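Local coordinates for SRPBCC family protein (Bacillus thuringiensis serovar konkukian, PDB 3F08), which is of unknown function but, as a member of the Bet v 1-like polyketide cyclase and lipid transport family, probably binds a small hydrophobic ligand, at residues Q16-I21 and E61-K66; Y70-M75 and V101-T106; Y84-Q89 and G123-G128. The protein carries 5 engineered substitutions. One frame throughout, in Å; residues are numbered along the deposited sequence.

Contact 1: residues Q16-I21 and E61-K66. Engineered in segment 61-66: D65 (natural residue Glu).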
ATOM      1  N   GLN B  16      16.817   8.054   1.248  1.00 14.01           N
ATOM      2  CA  GLN B  16      17.299   7.403   0.027  1.00 14.44           C
ATOM      3  C   GLN B  16      16.865   5.944   0.018  1.00 14.19           C
ATOM      4  O   GLN B  16      16.314   5.461  -0.957  1.00 14.36           O
ATOM      5  CB  GLN B  16      18.826   7.416  -0.056  1.00 15.67           C
ATOM      6  CG  GLN B  16      19.504   8.764  -0.004  1.00 21.81           C
ATOM      7  CD  GLN B  16      21.023   8.611   0.038  1.00 26.82           C
ATOM      8  OE1 GLN B  16      21.642   8.176  -0.942  1.00 30.42           O
ATOM      9  NE2 GLN B  16      21.625   8.948   1.174  1.00 23.71           N
ATOM     10  N   VAL B  17      17.134   5.247   1.116  1.00 12.98           N
ATOM     11  CA  VAL B  17      16.787   3.840   1.216  1.00 13.64           C
ATOM     12  C   VAL B  17      15.295   3.569   1.062  1.00 13.81           C
ATOM     13  O   VAL B  17      14.905   2.683   0.302  1.00 12.81           O
ATOM     14  CB  VAL B  17      17.260   3.244   2.552  1.00 13.26           C
ATOM     15  CG1 VAL B  17      16.908   1.750   2.607  1.00 10.99           C
ATOM     16  CG2 VAL B  17      18.765   3.454   2.700  1.00 10.99           C
ATOM     17  N   TRP B  18      14.461   4.312   1.788  1.00 13.52           N
ATOM     18  CA  TRP B  18      13.022   4.105   1.680  1.00 14.75           C
ATOM     19  C   TRP B  18      12.532   4.507   0.285  1.00 14.12           C
ATOM     20  O   TRP B  18      11.599   3.910  -0.247  1.00 15.63           O
ATOM     21  CB  TRP B  18      12.271   4.889   2.761  1.00 13.31           C
ATOM     22  CG  TRP B  18      10.778   4.699   2.679  1.00 13.48           C
ATOM     23  CD1 TRP B  18       9.848   5.634   2.321  1.00 14.09           C
ATOM     24  CD2 TRP B  18      10.050   3.480   2.922  1.00 12.50           C
ATOM     25  NE1 TRP B  18       8.584   5.072   2.323  1.00 15.52           N
ATOM     26  CE2 TRP B  18       8.682   3.754   2.688  1.00 12.33           C
ATOM     27  CE3 TRP B  18      10.422   2.187   3.312  1.00 11.80           C
ATOM     28  CZ2 TRP B  18       7.682   2.778   2.834  1.00 11.99           C
ATOM     29  CZ3 TRP B  18       9.421   1.208   3.457  1.00 12.95           C
ATOM     30  CH2 TRP B  18       8.068   1.518   3.216  1.00 10.93           C
ATOM     31  N   GLN B  19      13.170   5.507  -0.316  1.00 15.28           N
ATOM     32  CA  GLN B  19      12.784   5.933  -1.660  1.00 16.75           C
ATOM     33  C   GLN B  19      12.992   4.747  -2.595  1.00 16.31           C
ATOM     34  O   GLN B  19      12.154   4.446  -3.440  1.00 17.16           O
ATOM     35  CB  GLN B  19      13.660   7.090  -2.147  1.00 18.26           C
ATOM     36  CG  GLN B  19      12.897   8.338  -2.596  1.00 24.55           C
ATOM     37  CD  GLN B  19      11.752   8.050  -3.557  1.00 25.15           C
ATOM     38  OE1 GLN B  19      11.958   7.633  -4.702  1.00 25.78           O
ATOM     39  NE2 GLN B  19      10.534   8.274  -3.089  1.00 28.87           N
ATOM     40  N   LEU B  20      14.128   4.081  -2.422  1.00 16.52           N
ATOM     41  CA  LEU B  20      14.513   2.930  -3.231  1.00 15.61           C
ATOM     42  C   LEU B  20      13.657   1.685  -2.980  1.00 14.89           C
ATOM     43  O   LEU B  20      13.117   1.097  -3.921  1.00 13.56           O
ATOM     44  CB  LEU B  20      15.984   2.585  -2.954  1.00 15.65           C
ATOM     45  CG  LEU B  20      16.896   1.948  -4.013  1.00 20.03           C
ATOM     46  CD1 LEU B  20      17.596   0.744  -3.429  1.00 17.18           C
ATOM     47  CD2 LEU B  20      16.109   1.557  -5.238  1.00 19.80           C
ATOM     48  N   ILE B  21      13.520   1.291  -1.715  1.00 12.68           N
ATOM     49  CA  ILE B  21      12.793   0.067  -1.388  1.00 13.65           C
ATOM     50  C   ILE B  21      11.341   0.170  -0.916  1.00 13.70           C
ATOM     51  O   ILE B  21      10.665  -0.845  -0.796  1.00 14.53           O
ATOM     52  CB  ILE B  21      13.575  -0.745  -0.335  1.00 12.67           C
ATOM     53  CG1 ILE B  21      13.469  -0.076   1.041  1.00 12.94           C
ATOM     54  CG2 ILE B  21      15.050  -0.807  -0.734  1.00 11.83           C
ATOM     55  CD1 ILE B  21      14.086  -0.888   2.165  1.00 12.11           C
ATOM     56  N   GLU B  61       0.061  -6.390   2.992  1.00 12.69           N
ATOM     57  CA  GLU B  61      -0.786  -6.453   4.184  1.00 13.28           C
ATOM     58  C   GLU B  61      -0.870  -5.116   4.912  1.00 14.83           C
ATOM     59  O   GLU B  61      -1.951  -4.691   5.325  1.00 12.92           O
ATOM     60  CB  GLU B  61      -0.268  -7.513   5.158  1.00 13.46           C
ATOM     61  CG  GLU B  61      -0.327  -8.953   4.659  1.00 14.37           C
ATOM     62  CD  GLU B  61      -1.748  -9.471   4.499  1.00 18.24           C
ATOM     63  OE1 GLU B  61      -2.675  -8.877   5.093  1.00 18.83           O
ATOM     64  OE2 GLU B  61      -1.934 -10.484   3.788  1.00 18.06           O
ATOM     65  N   VAL B  62       0.281  -4.473   5.088  1.00 14.65           N
ATOM     66  CA  VAL B  62       0.353  -3.187   5.759  1.00 13.71           C
ATOM     67  C   VAL B  62       1.387  -2.317   5.067  1.00 13.67           C
ATOM     68  O   VAL B  62       2.393  -2.810   4.550  1.00 14.15           O
ATOM     69  CB  VAL B  62       0.786  -3.322   7.252  1.00 14.28           C
ATOM     70  CG1 VAL B  62       0.616  -1.987   7.958  1.00 12.48           C
ATOM     71  CG2 VAL B  62      -0.041  -4.400   7.968  1.00 13.84           C
ATOM     72  N   PHE B  63       1.134  -1.019   5.059  1.00 12.65           N
ATOM     73  CA  PHE B  63       2.058  -0.066   4.481  1.00 12.11           C
ATOM     74  C   PHE B  63       1.963   1.217   5.287  1.00 12.46           C
ATOM     75  O   PHE B  63       0.865   1.665   5.626  1.00 12.67           O
ATOM     76  CB  PHE B  63       1.716   0.209   3.012  1.00 14.36           C
ATOM     77  CG  PHE B  63       2.556   1.289   2.386  1.00 12.09           C
ATOM     78  CD1 PHE B  63       2.211   2.634   2.525  1.00 14.37           C
ATOM     79  CD2 PHE B  63       3.710   0.963   1.674  1.00 14.33           C
ATOM     80  CE1 PHE B  63       3.011   3.650   1.959  1.00 13.58           C
ATOM     81  CE2 PHE B  63       4.515   1.960   1.106  1.00 14.28           C
ATOM     82  CZ  PHE B  63       4.165   3.306   1.248  1.00 13.78           C
ATOM     83  N   ASN B  64       3.114   1.795   5.613  1.00 12.81           N
ATOM     84  CA  ASN B  64       3.148   3.039   6.367  1.00 14.00           C
ATOM     85  C   ASN B  64       4.336   3.823   5.846  1.00 14.27           C
ATOM     86  O   ASN B  64       5.485   3.479   6.130  1.00 12.89           O
ATOM     87  CB  ASN B  64       3.292   2.768   7.866  1.00 15.20           C
ATOM     88  CG  ASN B  64       2.966   3.990   8.706  1.00 17.99           C
ATOM     89  OD1 ASN B  64       2.231   3.902   9.690  1.00 21.68           O
ATOM     90  ND2 ASN B  64       3.510   5.135   8.322  1.00 16.47           N
ATOM     91  N   ASP B  65       4.052   4.867   5.070  1.00 14.32           N
ATOM     92  CA  ASP B  65       5.106   5.680   4.465  1.00 16.04           C
ATOM     93  C   ASP B  65       6.018   6.393   5.459  1.00 16.57           C
ATOM     94  O   ASP B  65       7.240   6.330   5.342  1.00 16.25           O
ATOM     95  CB  ASP B  65       4.500   6.714   3.502  1.00 16.69           C
ATOM     96  CG  ASP B  65       5.548   7.367   2.608  1.00 19.10           C
ATOM     97  OD1 ASP B  65       6.203   6.644   1.823  1.00 19.36           O
ATOM     98  OD2 ASP B  65       5.717   8.602   2.688  1.00 20.04           O
ATOM     99  N   LYS B  66       5.432   7.068   6.440  1.00 17.16           N
ATOM    100  CA  LYS B  66       6.238   7.799   7.406  1.00 19.31           C
ATOM    101  C   LYS B  66       6.994   6.922   8.403  1.00 18.56           C
ATOM    102  O   LYS B  66       8.039   7.327   8.899  1.00 17.57           O
ATOM    103  CB  LYS B  66       5.372   8.830   8.132  1.00 22.05           C
ATOM    104  CG  LYS B  66       4.756   9.857   7.179  1.00 26.75           C
ATOM    105  CD  LYS B  66       5.830  10.590   6.375  1.00 29.59           C
ATOM    106  CE  LYS B  66       5.231  11.521   5.310  1.00 32.78           C
ATOM    107  NZ  LYS B  66       4.661  10.797   4.123  1.00 31.14           N
TER

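Contact 2: residues Y70-M75 and V101-T106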
ATOM      1  N   TYR B  70       6.645  -1.920   5.245  1.00 11.63           N
ATOM      2  CA  TYR B  70       5.501  -2.562   4.624  1.00 12.18           C
ATOM      3  C   TYR B  70       5.572  -4.022   5.019  1.00 12.62           C
ATOM      4  O   TYR B  70       6.651  -4.554   5.287  1.00  8.64           O
ATOM      5  CB  TYR B  70       5.432  -2.356   3.094  1.00 13.47           C
ATOM      6  CG  TYR B  70       6.471  -3.013   2.213  1.00 15.25           C
ATOM      7  CD1 TYR B  70       6.470  -4.391   1.981  1.00 13.83           C
ATOM      8  CD2 TYR B  70       7.397  -2.233   1.527  1.00 14.67           C
ATOM      9  CE1 TYR B  70       7.375  -4.971   1.072  1.00 16.50           C
ATOM     10  CE2 TYR B  70       8.291  -2.790   0.631  1.00 14.68           C
ATOM     11  CZ  TYR B  70       8.280  -4.154   0.402  1.00 14.99           C
ATOM     12  OH  TYR B  70       9.171  -4.675  -0.505  1.00 17.59           O
ATOM     13  N   THR B  71       4.403  -4.641   5.114  1.00 12.71           N
ATOM     14  CA  THR B  71       4.293  -6.026   5.522  1.00 13.05           C
ATOM     15  C   THR B  71       3.568  -6.771   4.426  1.00 13.31           C
ATOM     16  O   THR B  71       2.579  -6.281   3.886  1.00 14.35           O
ATOM     17  CB  THR B  71       3.487  -6.134   6.835  1.00 14.21           C
ATOM     18  OG1 THR B  71       4.138  -5.360   7.851  1.00 12.66           O
ATOM     19  CG2 THR B  71       3.363  -7.595   7.290  1.00 12.92           C
ATOM     20  N   TYR B  72       4.060  -7.956   4.099  1.00 11.71           N
ATOM     21  CA  TYR B  72       3.440  -8.737   3.054  1.00 13.08           C
ATOM     22  C   TYR B  72       3.329 -10.198   3.435  1.00 13.98           C
ATOM     23  O   TYR B  72       4.024 -10.685   4.335  1.00 11.87           O
ATOM     24  CB  TYR B  72       4.238  -8.595   1.761  1.00 12.31           C
ATOM     25  CG  TYR B  72       5.650  -9.127   1.845  1.00 12.33           C
ATOM     26  CD1 TYR B  72       5.940 -10.452   1.525  1.00 11.55           C
ATOM     27  CD2 TYR B  72       6.704  -8.293   2.216  1.00 10.45           C
ATOM     28  CE1 TYR B  72       7.253 -10.935   1.566  1.00 11.95           C
ATOM     29  CE2 TYR B  72       8.018  -8.763   2.263  1.00 12.35           C
ATOM     30  CZ  TYR B  72       8.286 -10.085   1.934  1.00 10.97           C
ATOM     31  OH  TYR B  72       9.587 -10.538   1.980  1.00 13.13           O
ATOM     32  N   SER B  73       2.437 -10.891   2.739  1.00 15.93           N
ATOM     33  CA  SER B  73       2.213 -12.304   2.962  1.00 17.19           C
ATOM     34  C   SER B  73       2.474 -12.995   1.635  1.00 20.25           C
ATOM     35  O   SER B  73       2.562 -12.344   0.598  1.00 21.07           O
ATOM     36  CB  SER B  73       0.771 -12.544   3.434  1.00 16.24           C
ATOM     37  OG  SER B  73      -0.179 -12.023   2.517  1.00 17.04           O
ATOM     38  N   ILE B  74       2.613 -14.310   1.657  1.00 26.57           N
ATOM     39  CA  ILE B  74       2.859 -15.025   0.420  1.00 30.80           C
ATOM     40  C   ILE B  74       1.616 -15.759  -0.047  1.00 34.66           C
ATOM     41  O   ILE B  74       1.002 -16.517   0.700  1.00 34.32           O
ATOM     42  CB  ILE B  74       4.038 -16.003   0.567  1.00 32.07           C
ATOM     43  CG1 ILE B  74       5.358 -15.231   0.417  1.00 33.49           C
ATOM     44  CG2 ILE B  74       3.931 -17.116  -0.466  1.00 33.10           C
ATOM     45  CD1 ILE B  74       6.598 -16.094   0.513  1.00 36.81           C
HETATM   46  N   MSE B  75       1.250 -15.516  -1.299  1.00 38.93           N
HETATM   47  CA  MSE B  75       0.078 -16.134  -1.898  1.00 43.24           C
HETATM   48  C   MSE B  75       0.484 -17.374  -2.696  1.00 41.10           C
HETATM   49  O   MSE B  75      -0.182 -18.408  -2.629  1.00 41.31           O
HETATM   50  CB  MSE B  75      -0.610 -15.110  -2.800  1.00 51.12           C
HETATM   51  CG  MSE B  75      -2.095 -15.325  -3.007  1.00 61.84           C
HETATM   52 SE   MSE B  75      -2.979 -13.607  -3.183  1.00 78.19          SE
HETATM   53  CE  MSE B  75      -3.713 -13.441  -1.392  1.00 71.15           C
ATOM     54  N   VAL B 101      18.306  -1.107   8.268  1.00 15.58           N
ATOM     55  CA  VAL B 101      17.224  -1.802   7.610  1.00 15.93           C
ATOM     56  C   VAL B 101      17.014  -3.152   8.275  1.00 17.21           C
ATOM     57  O   VAL B 101      17.938  -3.955   8.391  1.00 15.84           O
ATOM     58  CB  VAL B 101      17.518  -1.980   6.122  1.00 16.03           C
ATOM     59  CG1 VAL B 101      16.345  -2.685   5.451  1.00 12.83           C
ATOM     60  CG2 VAL B 101      17.774  -0.607   5.481  1.00 13.45           C
ATOM     61  N   GLU B 102      15.785  -3.386   8.715  1.00 16.86           N
ATOM     62  CA  GLU B 102      15.430  -4.614   9.406  1.00 18.22           C
ATOM     63  C   GLU B 102      14.397  -5.392   8.597  1.00 16.77           C
ATOM     64  O   GLU B 102      13.381  -4.839   8.165  1.00 15.85           O
ATOM     65  CB  GLU B 102      14.872  -4.245  10.783  1.00 21.63           C
ATOM     66  CG  GLU B 102      14.743  -5.374  11.769  1.00 29.15           C
ATOM     67  CD  GLU B 102      14.427  -4.856  13.165  1.00 35.05           C
ATOM     68  OE1 GLU B 102      13.293  -4.387  13.396  1.00 37.13           O
ATOM     69  OE2 GLU B 102      15.327  -4.898  14.030  1.00 39.34           O
ATOM     70  N   TRP B 103      14.675  -6.670   8.380  1.00 14.47           N
ATOM     71  CA  TRP B 103      13.780  -7.544   7.627  1.00 14.91           C
ATOM     72  C   TRP B 103      13.431  -8.693   8.564  1.00 15.21           C
ATOM     73  O   TRP B 103      14.320  -9.394   9.044  1.00 14.77           O
ATOM     74  CB  TRP B 103      14.492  -8.088   6.383  1.00 12.84           C
ATOM     75  CG  TRP B 103      13.569  -8.504   5.283  1.00 14.47           C
ATOM     76  CD1 TRP B 103      12.265  -8.894   5.402  1.00 14.53           C
ATOM     77  CD2 TRP B 103      13.886  -8.588   3.886  1.00 16.61           C
ATOM     78  NE1 TRP B 103      11.754  -9.216   4.166  1.00 15.41           N
ATOM     79  CE2 TRP B 103      12.726  -9.038   3.221  1.00 14.34           C
ATOM     80  CE3 TRP B 103      15.044  -8.334   3.134  1.00 16.29           C
ATOM     81  CZ2 TRP B 103      12.686  -9.232   1.837  1.00 17.66           C
ATOM     82  CZ3 TRP B 103      15.004  -8.528   1.756  1.00 18.46           C
ATOM     83  CH2 TRP B 103      13.829  -8.976   1.123  1.00 18.19           C
ATOM     84  N   SER B 104      12.145  -8.890   8.828  1.00 14.76           N
ATOM     85  CA  SER B 104      11.744  -9.956   9.733  1.00 17.49           C
ATOM     86  C   SER B 104      10.530 -10.733   9.233  1.00 17.62           C
ATOM     87  O   SER B 104       9.755 -10.243   8.407  1.00 16.69           O
ATOM     88  CB  SER B 104      11.440  -9.376  11.113  1.00 18.02           C
ATOM     89  OG  SER B 104      10.308  -8.533  11.047  1.00 26.50           O
ATOM     90  N   GLY B 105      10.365 -11.947   9.748  1.00 15.37           N
ATOM     91  CA  GLY B 105       9.239 -12.755   9.337  1.00 17.35           C
ATOM     92  C   GLY B 105       8.777 -13.773  10.358  1.00 18.22           C
ATOM     93  O   GLY B 105       9.546 -14.217  11.221  1.00 19.24           O
ATOM     94  N   THR B 106       7.497 -14.121  10.263  1.00 17.20           N
ATOM     95  CA  THR B 106       6.874 -15.112  11.129  1.00 15.86           C
ATOM     96  C   THR B 106       6.220 -16.107  10.181  1.00 16.24           C
ATOM     97  O   THR B 106       5.650 -15.724   9.155  1.00 14.26           O
ATOM     98  CB  THR B 106       5.820 -14.476  12.047  1.00 17.49           C
ATOM     99  OG1 THR B 106       4.825 -13.824  11.255  1.00 21.78           O
ATOM    100  CG2 THR B 106       6.468 -13.448  12.959  1.00 17.08           C
TER

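Contact 3: residues Y84-Q89 and G123-G128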
ATOM      1  N   TYR B  84       2.839 -17.330   6.379  1.00 18.89           N
ATOM      2  CA  TYR B  84       3.968 -16.425   6.217  1.00 19.06           C
ATOM      3  C   TYR B  84       3.620 -14.935   6.205  1.00 19.39           C
ATOM      4  O   TYR B  84       2.768 -14.492   5.437  1.00 19.35           O
ATOM      5  CB  TYR B  84       4.698 -16.762   4.924  1.00 18.34           C
ATOM      6  CG  TYR B  84       5.988 -16.003   4.748  1.00 19.59           C
ATOM      7  CD1 TYR B  84       7.144 -16.421   5.386  1.00 17.46           C
ATOM      8  CD2 TYR B  84       6.054 -14.871   3.933  1.00 18.51           C
ATOM      9  CE1 TYR B  84       8.341 -15.743   5.219  1.00 18.97           C
ATOM     10  CE2 TYR B  84       7.245 -14.178   3.756  1.00 17.77           C
ATOM     11  CZ  TYR B  84       8.392 -14.625   4.403  1.00 19.13           C
ATOM     12  OH  TYR B  84       9.593 -13.974   4.232  1.00 18.63           O
ATOM     13  N   LEU B  85       4.285 -14.177   7.070  1.00 18.30           N
ATOM     14  CA  LEU B  85       4.120 -12.730   7.143  1.00 18.41           C
ATOM     15  C   LEU B  85       5.524 -12.171   7.237  1.00 17.92           C
ATOM     16  O   LEU B  85       6.338 -12.689   7.993  1.00 18.76           O
ATOM     17  CB  LEU B  85       3.347 -12.294   8.386  1.00 19.32           C
ATOM     18  CG  LEU B  85       1.834 -12.124   8.301  1.00 23.09           C
ATOM     19  CD1 LEU B  85       1.365 -11.456   9.589  1.00 24.12           C
ATOM     20  CD2 LEU B  85       1.442 -11.272   7.097  1.00 20.29           C
ATOM     21  N   SER B  86       5.810 -11.117   6.484  1.00 16.25           N
ATOM     22  CA  SER B  86       7.140 -10.527   6.508  1.00 15.42           C
ATOM     23  C   SER B  86       7.069  -9.009   6.503  1.00 15.46           C
ATOM     24  O   SER B  86       6.218  -8.420   5.844  1.00 16.46           O
ATOM     25  CB  SER B  86       7.951 -11.008   5.303  1.00 13.75           C
ATOM     26  OG  SER B  86       9.287 -10.537   5.360  1.00 12.05           O
ATOM     27  N   THR B  87       7.968  -8.380   7.245  1.00 15.55           N
ATOM     28  CA  THR B  87       8.002  -6.933   7.311  1.00 15.68           C
ATOM     29  C   THR B  87       9.419  -6.429   7.076  1.00 15.38           C
ATOM     30  O   THR B  87      10.375  -6.954   7.640  1.00 15.05           O
ATOM     31  CB  THR B  87       7.534  -6.419   8.686  1.00 14.89           C
ATOM     32  OG1 THR B  87       6.170  -6.799   8.901  1.00 16.56           O
ATOM     33  CG2 THR B  87       7.651  -4.890   8.758  1.00 17.27           C
ATOM     34  N   ILE B  88       9.553  -5.431   6.215  1.00 15.36           N
ATOM     35  CA  ILE B  88      10.851  -4.836   5.976  1.00 14.15           C
ATOM     36  C   ILE B  88      10.682  -3.394   6.421  1.00 14.34           C
ATOM     37  O   ILE B  88       9.700  -2.735   6.065  1.00 13.99           O
ATOM     38  CB  ILE B  88      11.257  -4.927   4.486  1.00 15.88           C
ATOM     39  CG1 ILE B  88      12.612  -4.252   4.270  1.00 16.87           C
ATOM     40  CG2 ILE B  88      10.188  -4.318   3.614  1.00 17.73           C
ATOM     41  CD1 ILE B  88      13.270  -4.638   2.941  1.00 18.83           C
ATOM     42  N   GLN B  89      11.616  -2.904   7.226  1.00 13.16           N
ATOM     43  CA  GLN B  89      11.516  -1.545   7.727  1.00 14.24           C
ATOM     44  C   GLN B  89      12.842  -0.811   7.685  1.00 13.74           C
ATOM     45  O   GLN B  89      13.899  -1.399   7.895  1.00 13.93           O
ATOM     46  CB  GLN B  89      10.987  -1.554   9.166  1.00 13.22           C
ATOM     47  CG  GLN B  89      10.876  -0.164   9.785  1.00 16.16           C
ATOM     48  CD  GLN B  89      10.153  -0.180  11.123  1.00 18.64           C
ATOM     49  OE1 GLN B  89      10.340  -1.093  11.935  1.00 20.28           O
ATOM     50  NE2 GLN B  89       9.328   0.832  11.360  1.00 18.95           N
ATOM     51  N   GLY B 123      18.267 -16.620   5.155  1.00 15.82           N
ATOM     52  CA  GLY B 123      19.169 -16.548   4.017  1.00 16.25           C
ATOM     53  C   GLY B 123      18.624 -15.624   2.939  1.00 16.06           C
ATOM     54  O   GLY B 123      19.371 -14.904   2.280  1.00 19.07           O
ATOM     55  N   ILE B 124      17.312 -15.647   2.755  1.00 16.65           N
ATOM     56  CA  ILE B 124      16.675 -14.795   1.769  1.00 15.16           C
ATOM     57  C   ILE B 124      16.801 -13.326   2.174  1.00 15.84           C
ATOM     58  O   ILE B 124      17.155 -12.472   1.355  1.00 15.91           O
ATOM     59  CB  ILE B 124      15.192 -15.164   1.614  1.00 16.33           C
ATOM     60  CG1 ILE B 124      15.077 -16.582   1.055  1.00 17.70           C
ATOM     61  CG2 ILE B 124      14.489 -14.165   0.676  1.00 16.95           C
ATOM     62  CD1 ILE B 124      13.641 -17.077   0.927  1.00 16.17           C
ATOM     63  N   TYR B 125      16.526 -13.033   3.440  1.00 13.84           N
ATOM     64  CA  TYR B 125      16.623 -11.661   3.925  1.00 13.95           C
ATOM     65  C   TYR B 125      18.060 -11.152   3.863  1.00 14.61           C
ATOM     66  O   TYR B 125      18.308 -10.021   3.448  1.00 13.44           O
ATOM     67  CB  TYR B 125      16.138 -11.565   5.372  1.00 11.83           C
ATOM     68  CG  TYR B 125      14.697 -11.950   5.592  1.00 11.87           C
ATOM     69  CD1 TYR B 125      13.807 -12.083   4.524  1.00 11.53           C
ATOM     70  CD2 TYR B 125      14.208 -12.138   6.886  1.00  8.58           C
ATOM     71  CE1 TYR B 125      12.454 -12.395   4.744  1.00 10.95           C
ATOM     72  CE2 TYR B 125      12.877 -12.443   7.116  1.00 11.69           C
ATOM     73  CZ  TYR B 125      11.999 -12.572   6.048  1.00 12.53           C
ATOM     74  OH  TYR B 125      10.671 -12.860   6.299  1.00 12.24           O
ATOM     75  N   SER B 126      19.001 -11.996   4.282  1.00 15.86           N
ATOM     76  CA  SER B 126      20.409 -11.637   4.285  1.00 16.99           C
ATOM     77  C   SER B 126      20.968 -11.377   2.887  1.00 17.06           C
ATOM     78  O   SER B 126      21.814 -10.503   2.703  1.00 15.90           O
ATOM     79  CB  SER B 126      21.223 -12.728   4.974  1.00 19.10           C
ATOM     80  OG  SER B 126      22.605 -12.471   4.815  1.00 25.26           O
ATOM     81  N   ASP B 127      20.509 -12.141   1.901  1.00 17.59           N
ATOM     82  CA  ASP B 127      20.971 -11.941   0.528  1.00 18.04           C
ATOM     83  C   ASP B 127      20.416 -10.635  -0.007  1.00 16.64           C
ATOM     84  O   ASP B 127      21.109  -9.893  -0.705  1.00 16.47           O
ATOM     85  CB  ASP B 127      20.505 -13.078  -0.384  1.00 20.65           C
ATOM     86  CG  ASP B 127      21.334 -14.328  -0.226  1.00 25.01           C
ATOM     87  OD1 ASP B 127      22.467 -14.228   0.297  1.00 25.58           O
ATOM     88  OD2 ASP B 127      20.859 -15.406  -0.647  1.00 26.70           O
ATOM     89  N   GLY B 128      19.155 -10.365   0.321  1.00 16.72           N
ATOM     90  CA  GLY B 128      18.512  -9.143  -0.128  1.00 16.61           C
ATOM     91  C   GLY B 128      19.159  -7.889   0.429  1.00 17.01           C
ATOM     92  O   GLY B 128      19.329  -6.909  -0.287  1.00 20.22           O
TER

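Contact 1: residues Q16-I21 and E61-K66
W18 of helix 14-21 meets F63, N64 and D65 where strand 55-64 runs out, a junction of the helix-grip fold of the Bet v 1-like proteins in which a short early helix packs near the end of the curved antiparallel sheet. The indole reaches across, bringing CZ2 of its six-membered ring up to CE2 of F63 and turning its nitrogen to the loop. With CG anti to the backbone N (chi1 180°), the side chain of W18 extends away from the helix and bridges a gap of 8.5 Å between the CA atoms of W18 and D65. NE1 of W18 donates to OD1 of D65 at 2.9 Å, and the bond is nearly straight, 172° at the hydrogen. The acceptor lies at the indole edge, almost in the ring plane, whereas the N-H comes down on OD1 from above the carboxylate plane. D65 is an engineered residue, a glutamate in the natural sequence. Its other oxygen, OD2, takes K66 NZ in a salt bridge of 2.8 Å through the anti lone pair, so both carboxylate oxygens are engaged and the rotation of the group is restrained. Beside the N-H, CZ2 of W18 packs on CE2 of F63 at 3.7 Å. The two rings meet obliquely, their planes at 40°, and both aromatic residues are buried. W18 also touches V90 of strand 81-92, and R44 of the second subunit makes a cation-pi contact with its indole. V62 to N64 pair antiparallel with a strand of that subunit, carrying the sheet on across the dimer interface, while Y70 of the neighbouring strand 69-74 packs against F63.

Contact 2: residues Y70-M75 and V101-T106
W103 and Y72 reach for each other from strands 99-109 and 69-74, which are not neighbours: strand 81-92 runs between them, and the contact is made by side chains alone. Taken in order, the second segment begins with V101, on I10 of strand 3-10, and E102, salt-bridged to K91. W103 then brings the indole across. Its CG stands anti to the backbone N (chi1 -156°), and the ring presents its nitrogen edge to the tyrosine hydroxyl. NE1 of W103 donates to OH of Y72 at 3.3 Å, but the angle at the hydrogen is 135°, so the bond is long, bent and weak. The hydroxyl lies near the indole plane and is also 3.4 Å from CZ2 of W103, so it sits at the edge, beside the run of NE1, CE2 and CZ2. Y72 comes in at about a right angle to the tryptophan, its chi1 of 63° setting CG between the backbone N and the carbonyl carbon.

In the helix-grip fold the concave face of such a sheet, together with the long C-terminal helix, encloses the cavity of the family. W103 fits this arrangement: its ring is stacked on Y125 of helix 114-137, and Y72 is buried beside it with R46 in a cation-pi contact. S86 OG, on the intervening strand, is in weak hydrogen bonds with both NE1 of W103 and OH of Y72. Next along the segment, S104 offers its carbonyl O to that same serine hydroxyl, and T106 ends it against H3.

Contact 3: residues Y84-Q89 and G123-G128
Y125 points from the long helix 114-137 toward the sheet that wraps round that helix, the pairing of C-terminal helix and curved antiparallel sheet that defines the helix-grip fold. CB leaves the helix toward strand 81-92, and with CG anti to the carbonyl carbon (chi1 -61°) the ring is carried to the strand. Along the ring, CE1 comes within 3.3 Å of OH of Y84. CZ of Y125 lies 3.3 Å from OH of Y84 and 3.5 Å from OG of S86. At the tip, OH of Y125 has two hydroxyl neighbours. Y84, approaching from the opposite direction, brings its hydroxyl close to the plane of the Y125 ring, and the two OH atoms share a short hydrogen bond of 2.6 Å in which either may be the donor. The second neighbour is S86, a possible donor whose proton has another acceptor within reach, so where it goes is not settled. Both Y125 and S86 are buried, and the OH of Y125 is the meeting point of the hydroxyls of Y84 and S86. OG of S86 stands 2.9 Å from OH of Y125.

From the N terminus, contact 1 comes first: helix 14-21 is met by the end of strand 55-64, closing a loop of 39 residues that holds strands 36-40 and 45-49. Contact 1 is complete before the other two open, so it stands in series with them. Contacts 2 and 3 cross, since 70-75 and 84-89 open in turn and 101-106 and 123-128 close in the same order. Contact 2 spans strand 81-92 within the sheet, and contact 3 ties that strand to helix 114-137; their centres lie about 6 Å apart. Contact 1 joins them through the adjacent strands 55-64 and 69-74, where E61 OE2 probably hydrogen-bonds S73 OG.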